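Local structure of carbohydrate binding module (Ruminococcus flavefaciens, 4V1K) at residues I101-T104 and Q105-G108. The protein probably binds plant cell-wall polysaccharides, as a carbohydrate-binding module of the family 9 glycoside hydrolase Cel9A of the cellulosome. Residues are numbered along the deposited sequence; the frame is centred on the assembly and turned at random.
Sequences IIQT and QYGG
Gln103 folds its side-chain amide over the start of a tight turn and is gripped there by Gln105. The backbone N of Gln105 donates to Gln103 OE1 at 3.0 Å. The N-H comes from above the carbonyl plane, 43° out of it. Gln103 CG lies anti to the backbone N (chi1 174°), and a bend at chi2 brings OE1 back to the main chain two residues on. A water donates to the same oxygen, 2.8 Å from Gln103 OE1, and accepts from Gln105 NE2, thus tying together two amides set nearly perpendicular. OE1 so takes two bonds.

Packing contacts are few. Gln103 NE2 sits at the edge of the Tyr106 ring, 3.8 Å from CD2 and in the ring plane. Gln103 CG rests 3.4 Å from Gln105 O. With an alanine here in place of Gln103, the N-H of Gln105 and the bridging water would probably lose their shared acceptor.

Within the turn, Gly108 N bonds to Gln105 O at 3.1 Å. Gly108 CA also makes a CH...O contact of 3.4 Å with Gln103 O. Gly108 has no side chain, and its CA packs closely against this oxygen. A second water accepts from Gly107 N and donates weakly to Thr104 O.

The arrangement is a type I' beta turn, Gln105 to Gly108, in the surface loop joining helix 96-99 to strand 109-114 of this antiparallel beta fold.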
ATOM      1  N   ILE A 101      -4.715  15.442   2.161  1.00 20.06           N
ATOM      2  CA  ILE A 101      -6.015  15.252   1.507  1.00 18.68           C
ATOM      3  C   ILE A 101      -6.436  13.783   1.391  1.00 18.21           C
ATOM      4  O   ILE A 101      -7.461  13.488   0.760  1.00 18.00           O
ATOM      5  CB  ILE A 101      -6.086  15.931   0.120  1.00 20.91           C
ATOM      6  CG1 ILE A 101      -4.987  15.405  -0.787  1.00 22.23           C
ATOM      7  CG2 ILE A 101      -6.071  17.456   0.267  1.00 25.79           C
ATOM      8  CD1 ILE A 101      -5.106  15.799  -2.242  1.00 26.97           C
ATOM      9  N   ILE A 102      -5.727  12.870   2.052  1.00 16.65           N
ATOM     10  CA  ILE A 102      -6.204  11.464   2.070  1.00 16.07           C
ATOM     11  C   ILE A 102      -7.643  11.381   2.620  1.00 16.33           C
ATOM     12  O   ILE A 102      -7.963  11.988   3.688  1.00 18.11           O
ATOM     13  CB  ILE A 102      -5.241  10.523   2.835  1.00 15.79           C
ATOM     14  CG1 ILE A 102      -3.960  10.326   2.007  1.00 18.04           C
ATOM     15  CG2 ILE A 102      -5.879   9.173   3.158  1.00 16.86           C
ATOM     16  CD1 ILE A 102      -2.840   9.551   2.682  1.00 19.00           C
ATOM     17  N   GLN A 103      -8.460  10.575   1.921  1.00 15.50           N
ATOM     18  CA  GLN A 103      -9.839  10.353   2.327  1.00 15.93           C
ATOM     19  C   GLN A 103      -9.940   8.988   3.000  1.00 16.84           C
ATOM     20  O   GLN A 103      -9.909   7.949   2.348  1.00 18.05           O
ATOM     21  CB  GLN A 103     -10.790  10.429   1.116  1.00 17.57           C
ATOM     22  CG  GLN A 103     -12.233  10.062   1.450  1.00 19.93           C
ATOM     23  CD  GLN A 103     -12.856  10.993   2.468  1.00 24.32           C
ATOM     24  OE1 GLN A 103     -12.531  10.924   3.649  1.00 26.02           O
ATOM     25  NE2 GLN A 103     -13.808  11.840   2.023  1.00 31.92           N
ATOM     26  N   THR A 104     -10.024   8.993   4.332  1.00 16.24           N
ATOM     27  CA  THR A 104     -10.211   7.748   5.092  1.00 17.32           C
ATOM     28  C   THR A 104     -11.671   7.345   5.294  1.00 18.94           C
ATOM     29  O   THR A 104     -11.961   6.201   5.717  1.00 22.67           O
ATOM     30  CB  THR A 104      -9.554   7.833   6.492  1.00 19.63           C
ATOM     31  OG1 THR A 104     -10.142   8.883   7.267  1.00 21.97           O
ATOM     32  CG2 THR A 104      -8.065   8.058   6.370  1.00 23.72           C
ATOM     33  N   GLN A 105     -12.586   8.253   4.979  1.00 18.08           N
ATOM     34  CA  GLN A 105     -14.022   8.047   5.198  1.00 19.19           C
ATOM     35  C   GLN A 105     -14.739   7.600   3.921  1.00 19.19           C
ATOM     36  O   GLN A 105     -14.181   7.658   2.809  1.00 18.33           O
ATOM     37  CB  GLN A 105     -14.649   9.366   5.655  1.00 21.94           C
ATOM     38  CG  GLN A 105     -13.947  10.024   6.850  1.00 24.16           C
ATOM     39  CD  GLN A 105     -14.695  11.223   7.387  1.00 27.29           C
ATOM     40  OE1 GLN A 105     -15.843  11.117   7.777  1.00 30.69           O
ATOM     41  NE2 GLN A 105     -14.037  12.374   7.415  1.00 30.32           N
ATOM     42  N   TYR A 106     -15.986   7.159   4.092  1.00 18.62           N
ATOM     43  CA  TYR A 106     -16.911   6.932   2.962  1.00 19.17           C
ATOM     44  C   TYR A 106     -16.385   5.877   1.965  1.00 19.64           C
ATOM     45  O   TYR A 106     -16.697   5.912   0.787  1.00 21.53           O
ATOM     46  CB  TYR A 106     -17.305   8.277   2.273  1.00 20.72           C
ATOM     47  CG  TYR A 106     -17.752   9.295   3.291  1.00 23.42           C
ATOM     48  CD1 TYR A 106     -18.865   9.036   4.100  1.00 25.66           C
ATOM     49  CD2 TYR A 106     -17.072  10.508   3.476  1.00 26.31           C
ATOM     50  CE1 TYR A 106     -19.273   9.932   5.088  1.00 25.53           C
ATOM     51  CE2 TYR A 106     -17.487  11.421   4.451  1.00 27.77           C
ATOM     52  CZ  TYR A 106     -18.584  11.134   5.257  1.00 26.32           C
ATOM     53  OH  TYR A 106     -18.988  12.013   6.280  1.00 28.58           O
ATOM     54  N   GLY A 107     -15.645   4.904   2.496  1.00 17.80           N
ATOM     55  CA  GLY A 107     -15.105   3.784   1.722  1.00 19.48           C
ATOM     56  C   GLY A 107     -13.722   4.042   1.102  1.00 17.15           C
ATOM     57  O   GLY A 107     -13.268   3.240   0.271  1.00 17.79           O
ATOM     58  N   GLY A 108     -13.059   5.164   1.453  1.00 16.15           N
ATOM     59  CA  GLY A 108     -11.730   5.429   0.938  1.00 15.15           C
ATOM     60  C   GLY A 108     -10.778   4.253   1.137  1.00 16.39           C
ATOM     61  O   GLY A 108     -10.851   3.548   2.163  1.00 16.44           O
TER
HETATM   62  O   HOH W   1     -12.034  13.042   5.359  1.00 37.48           O
HETATM   63  O   HOH W   2     -14.728   4.313   5.123  1.00 36.16           O